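Local coordinates for peptidase S9 prolyl oligopeptidase catalytic domain-containing protein (Pyrococcus horikoshii, PDB 4HXG) that is an acylaminoacyl peptidase, a serine protease of the prolyl oligopeptidase family that assembles into a self-compartmentalizing hexamer and selects its substrates through multimerization, at residues S186-D191 / K198-Y203; V380-H385 / E458-T463. The protein carries 1 engineered substitution. All coordinates share one frame; numbering follows the deposited sequence.

Contact 1 of 2, residues S186-D191 / K198-Y203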
# COMPACT_ATOMS: atom_id res chain seq x y z
N SER F 186 26.66 -12.10 36.37
CA SER F 186 25.98 -13.06 37.23
C SER F 186 25.27 -14.12 36.40
O SER F 186 24.39 -13.83 35.61
CB SER F 186 24.99 -12.33 38.14
OG SER F 186 25.67 -11.40 38.97
N VAL F 187 25.72 -15.36 36.57
CA VAL F 187 25.14 -16.50 35.86
C VAL F 187 24.42 -17.47 36.79
O VAL F 187 25.04 -18.01 37.71
CB VAL F 187 26.22 -17.31 35.12
CG1 VAL F 187 25.57 -18.34 34.20
CG2 VAL F 187 27.15 -16.38 34.34
N PRO F 188 23.13 -17.72 36.54
CA PRO F 188 22.47 -18.67 37.43
C PRO F 188 23.27 -19.97 37.49
O PRO F 188 23.59 -20.54 36.45
CB PRO F 188 21.13 -18.93 36.73
CG PRO F 188 20.93 -17.76 35.81
CD PRO F 188 22.30 -17.33 35.39
N HIS F 189 23.56 -20.44 38.70
CA HIS F 189 24.33 -21.67 38.91
C HIS F 189 23.48 -22.90 38.61
O HIS F 189 22.29 -22.94 38.94
CB HIS F 189 24.85 -21.72 40.35
CG HIS F 189 25.44 -23.04 40.75
ND1 HIS F 189 26.80 -23.24 40.86
CD2 HIS F 189 24.85 -24.22 41.07
CE1 HIS F 189 27.02 -24.49 41.23
NE2 HIS F 189 25.86 -25.10 41.36
N ARG F 190 24.09 -23.91 37.98
CA ARG F 190 23.35 -25.10 37.56
C ARG F 190 23.81 -26.39 38.27
O ARG F 190 25.00 -26.72 38.23
CB ARG F 190 23.49 -25.29 36.05
CG ARG F 190 23.04 -26.66 35.54
CD ARG F 190 23.47 -26.89 34.10
NE ARG F 190 22.97 -25.85 33.20
CZ ARG F 190 21.81 -25.91 32.55
NH1 ARG F 190 21.02 -26.96 32.69
NH2 ARG F 190 21.44 -24.90 31.77
N ASP F 191 22.90 -27.12 38.90
CA ASP F 191 23.29 -28.45 39.36
C ASP F 191 22.65 -29.53 38.49
O ASP F 191 23.29 -30.04 37.57
CB ASP F 191 22.84 -28.66 40.81
CG ASP F 191 23.70 -27.91 41.81
OD1 ASP F 191 24.95 -28.00 41.71
OD2 ASP F 191 23.13 -27.24 42.69
N LYS F 198 17.98 -18.66 43.42
CA LYS F 198 18.59 -19.37 44.55
C LYS F 198 20.11 -19.20 44.61
O LYS F 198 20.65 -18.67 45.59
CB LYS F 198 18.21 -20.85 44.51
CG LYS F 198 18.61 -21.63 45.76
CD LYS F 198 18.00 -21.02 47.01
CE LYS F 198 18.04 -22.01 48.16
NZ LYS F 198 17.41 -23.30 47.76
N TYR F 199 20.79 -19.68 43.58
CA TYR F 199 22.25 -19.65 43.52
C TYR F 199 22.78 -19.03 42.23
O TYR F 199 22.21 -19.22 41.16
CB TYR F 199 22.81 -21.07 43.64
CG TYR F 199 22.55 -21.76 44.96
CD1 TYR F 199 21.64 -22.81 45.04
CD2 TYR F 199 23.22 -21.38 46.11
CE1 TYR F 199 21.40 -23.45 46.23
CE2 TYR F 199 22.98 -22.02 47.31
CZ TYR F 199 22.07 -23.05 47.37
OH TYR F 199 21.84 -23.69 48.57
N TRP F 200 23.89 -18.31 42.34
CA TRP F 200 24.56 -17.73 41.18
C TRP F 200 26.06 -17.99 41.25
O TRP F 200 26.63 -18.09 42.33
CB TRP F 200 24.35 -16.22 41.13
CG TRP F 200 22.97 -15.82 40.76
CD1 TRP F 200 22.47 -15.65 39.50
CD2 TRP F 200 21.90 -15.51 41.66
NE1 TRP F 200 21.15 -15.27 39.56
CE2 TRP F 200 20.78 -15.18 40.87
CE3 TRP F 200 21.78 -15.49 43.05
CZ2 TRP F 200 19.56 -14.82 41.44
CZ3 TRP F 200 20.57 -15.14 43.60
CH2 TRP F 200 19.47 -14.81 42.80
N ASP F 201 26.70 -18.07 40.09
CA ASP F 201 28.15 -17.94 40.00
C ASP F 201 28.41 -16.53 39.52
O ASP F 201 27.64 -16.01 38.70
CB ASP F 201 28.72 -18.95 39.02
CG ASP F 201 28.36 -20.39 39.36
OD1 ASP F 201 28.42 -20.75 40.56
OD2 ASP F 201 28.00 -21.14 38.44
N ILE F 202 29.46 -15.89 40.02
CA ILE F 202 29.78 -14.51 39.63
C ILE F 202 31.18 -14.41 39.02
O ILE F 202 32.15 -14.85 39.63
CB ILE F 202 29.68 -13.54 40.82
CG1 ILE F 202 28.32 -13.65 41.50
CG2 ILE F 202 29.93 -12.11 40.37
CD1 ILE F 202 28.11 -12.64 42.61
N TYR F 203 31.28 -13.81 37.83
CA TYR F 203 32.57 -13.68 37.14
C TYR F 203 32.97 -12.22 36.91
O TYR F 203 32.13 -11.33 36.89
CB TYR F 203 32.55 -14.40 35.79
CG TYR F 203 32.12 -15.85 35.85
CD1 TYR F 203 33.07 -16.87 35.83
CD2 TYR F 203 30.78 -16.19 35.91
CE1 TYR F 203 32.68 -18.20 35.88
CE2 TYR F 203 30.38 -17.52 35.96
CZ TYR F 203 31.34 -18.52 35.94
OH TYR F 203 30.94 -19.83 35.98
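Val187 and Asp201 form an antiparallel hydrogen-bonded pair, each N bonded to the other's O at 2.9 Å, where strands 182-188 and 200-206 run as a beta hairpin. The hairpin supplies the two middle strands of a four-stranded antiparallel sheet, one blade of the beta-propeller. Pro188, which has no N-H to give, suits a non-hydrogen-bonded position opposite Trp200, whose CD1 lies 3.7 Å from Pro188 CA. Past the proline the pairing resumes with His189 N to Tyr199 O at 3.1 Å. With CG anti to the backbone N (chi1 170°), the imidazole of His189 reaches Asp201: ND1 donates to OD1 at 3.0 Å, almost in the ring plane and on the syn side of a carboxylate turned 76° from the ring. That oxygen also accepts from the backbone N of Lys216 on the adjoining strand. The far ring nitrogen, NE2, gives its hydrogen to Asp191 OD1, so both ring nitrogens are bonded, which fixes the rotation of the imidazole. A leucine in place of His189 would probably leave the buried Asp201 carboxylate without its ring donor and take from Asp191 its bond to the ring. On the Val187 side, CG2 touches CE2 of the Tyr203 ring at 3.8 Å.

Contact 2 of 2, residues V380-H385 / E458-T463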
# COMPACT_ATOMS: atom_id res chain seq x y z
N VAL F 380 -19.11 -4.97 51.04
CA VAL F 380 -17.68 -5.01 51.31
C VAL F 380 -16.93 -5.88 50.32
O VAL F 380 -17.36 -6.98 49.98
CB VAL F 380 -17.41 -5.55 52.73
CG1 VAL F 380 -15.91 -5.58 53.01
CG2 VAL F 380 -18.15 -4.71 53.77
N ILE F 381 -15.80 -5.36 49.85
CA ILE F 381 -14.91 -6.14 49.00
C ILE F 381 -13.60 -6.36 49.73
O ILE F 381 -13.00 -5.41 50.24
CB ILE F 381 -14.62 -5.42 47.67
CG1 ILE F 381 -15.93 -5.18 46.90
CG2 ILE F 381 -13.65 -6.23 46.82
CD1 ILE F 381 -15.74 -4.46 45.60
N VAL F 382 -13.18 -7.62 49.80
CA VAL F 382 -11.94 -7.99 50.45
C VAL F 382 -10.89 -8.31 49.41
O VAL F 382 -11.00 -9.33 48.74
CB VAL F 382 -12.13 -9.26 51.30
CG1 VAL F 382 -10.80 -9.70 51.88
CG2 VAL F 382 -13.16 -9.02 52.38
N PHE F 383 -9.87 -7.47 49.29
CA PHE F 383 -8.77 -7.73 48.37
C PHE F 383 -7.68 -8.57 49.03
O PHE F 383 -7.37 -8.37 50.20
CB PHE F 383 -8.15 -6.42 47.87
CG PHE F 383 -9.03 -5.63 46.95
CD1 PHE F 383 -8.80 -5.62 45.60
CD2 PHE F 383 -10.08 -4.87 47.45
CE1 PHE F 383 -9.60 -4.88 44.76
CE2 PHE F 383 -10.88 -4.14 46.61
CZ PHE F 383 -10.64 -4.14 45.26
N VAL F 384 -7.10 -9.48 48.27
CA VAL F 384 -6.01 -10.32 48.76
C VAL F 384 -4.83 -10.22 47.82
O VAL F 384 -4.91 -10.64 46.67
CB VAL F 384 -6.44 -11.80 48.86
CG1 VAL F 384 -5.26 -12.67 49.26
CG2 VAL F 384 -7.59 -11.95 49.84
N HIS F 385 -3.73 -9.67 48.31
CA HIS F 385 -2.55 -9.47 47.48
C HIS F 385 -1.88 -10.76 47.01
O HIS F 385 -2.04 -11.82 47.61
CB HIS F 385 -1.53 -8.52 48.15
CG HIS F 385 -0.84 -9.09 49.35
ND1 HIS F 385 0.01 -10.17 49.28
CD2 HIS F 385 -0.85 -8.70 50.65
CE1 HIS F 385 0.49 -10.43 50.49
NE2 HIS F 385 -0.01 -9.55 51.33
N GLU F 458 -23.71 -9.16 55.57
CA GLU F 458 -24.39 -10.08 54.68
C GLU F 458 -23.92 -9.98 53.23
O GLU F 458 -24.03 -10.95 52.48
CB GLU F 458 -25.91 -9.94 54.81
CG GLU F 458 -26.47 -10.61 56.06
CD GLU F 458 -25.83 -11.98 56.30
OE1 GLU F 458 -25.83 -12.81 55.36
OE2 GLU F 458 -25.33 -12.21 57.42
N ARG F 459 -23.40 -8.82 52.83
CA ARG F 459 -22.75 -8.79 51.53
C ARG F 459 -21.25 -8.52 51.66
O ARG F 459 -20.82 -7.38 51.76
CB ARG F 459 -23.38 -7.68 50.69
CG ARG F 459 -24.88 -7.77 50.57
CD ARG F 459 -25.44 -6.50 50.00
NE ARG F 459 -25.47 -5.42 50.99
CZ ARG F 459 -25.60 -4.13 50.69
NH1 ARG F 459 -25.70 -3.76 49.41
NH2 ARG F 459 -25.63 -3.22 51.65
N ILE F 460 -20.47 -9.58 51.50
CA ILE F 460 -19.02 -9.45 51.52
C ILE F 460 -18.49 -10.28 50.38
O ILE F 460 -18.71 -11.50 50.34
CB ILE F 460 -18.40 -9.98 52.83
CG1 ILE F 460 -18.90 -9.20 54.05
CG2 ILE F 460 -16.88 -9.88 52.77
CD1 ILE F 460 -18.24 -9.63 55.37
N GLY F 461 -17.81 -9.63 49.45
CA GLY F 461 -17.15 -10.32 48.36
C GLY F 461 -15.66 -10.39 48.60
O GLY F 461 -15.13 -9.72 49.49
N ILE F 462 -14.99 -11.19 47.80
CA ILE F 462 -13.54 -11.35 47.90
C ILE F 462 -12.97 -11.45 46.49
O ILE F 462 -13.56 -12.07 45.61
CB ILE F 462 -13.18 -12.58 48.76
CG1 ILE F 462 -11.69 -12.59 49.11
CG2 ILE F 462 -13.59 -13.88 48.07
CD1 ILE F 462 -11.29 -13.71 50.08
N THR F 463 -11.83 -10.81 46.26
CA THR F 463 -11.20 -10.85 44.94
C THR F 463 -9.68 -10.74 45.06
O THR F 463 -9.17 -10.13 46.00
CB THR F 463 -11.73 -9.74 44.00
OG1 THR F 463 -11.27 -9.97 42.66
CG2 THR F 463 -11.29 -8.36 44.49
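Val380 meets the neighbouring strand through both of its backbone polar atoms, N donating to Arg459 O and O accepting from Gly461 N at 2.7 Å, in a parallel pairing inside the central sheet of the alpha/beta hydrolase fold. Its CB packs beside Ile460 CG1. At Ile381 the partner is Gly461, which adds no side chain, and Ile381 CG2 instead meets Thr463 CG2 at 3.9 Å, on the face roofed by Phe596 and Phe600 of helix 586-605. Val382 bonds through N to Gly461 O and through O to Thr463 N at 3.0 Å, while its side chain lies on the other face, with CG2 3.8 Å from Ile460 CG2. Ile462 holds CG1 anti to its backbone N (chi1 -168°), bringing that carbon to 4.0 Å from Val382 CB. The Phe383 ring receives Thr463 CG2 over one face in a CH-pi contact, 4.1 Å from the ring centroid, while Thr463 OG1 bonds to the backbone O of Ile486 on the next strand. Val384 N bonds to Thr463 O, and Val384 CG2 touches Ile462 CD1. Beta-branched residues suit these extended strands, and between the segments the polar bonding is wholly backbone while the side chains meet through carbon, as befits a buried sheet core.

Contact 1 and contact 2 lie on opposite sides of the chain's centre, their centres about 42 Å apart, and share no strand: 186-191 with 198-203 belongs to the beta-propeller, 380-385 with 458-463 to the hydrolase domain. Both are largely buried, but contact 1 runs out into a loop whose Arg190 and Asp191 are exposed, whereas contact 2 lies within an eight-stranded sheet with helices packed on its two faces. The hairpin's strands pair antiparallel across a loop of about eleven residues, while 72 residues separate the parallel segments of contact 2. Both pair through backbone bonds; contact 1 adds a histidine-carboxylate bond, whereas contact 2's side chains meet through carbon alone, mostly aliphatic, with one CH-pi contact.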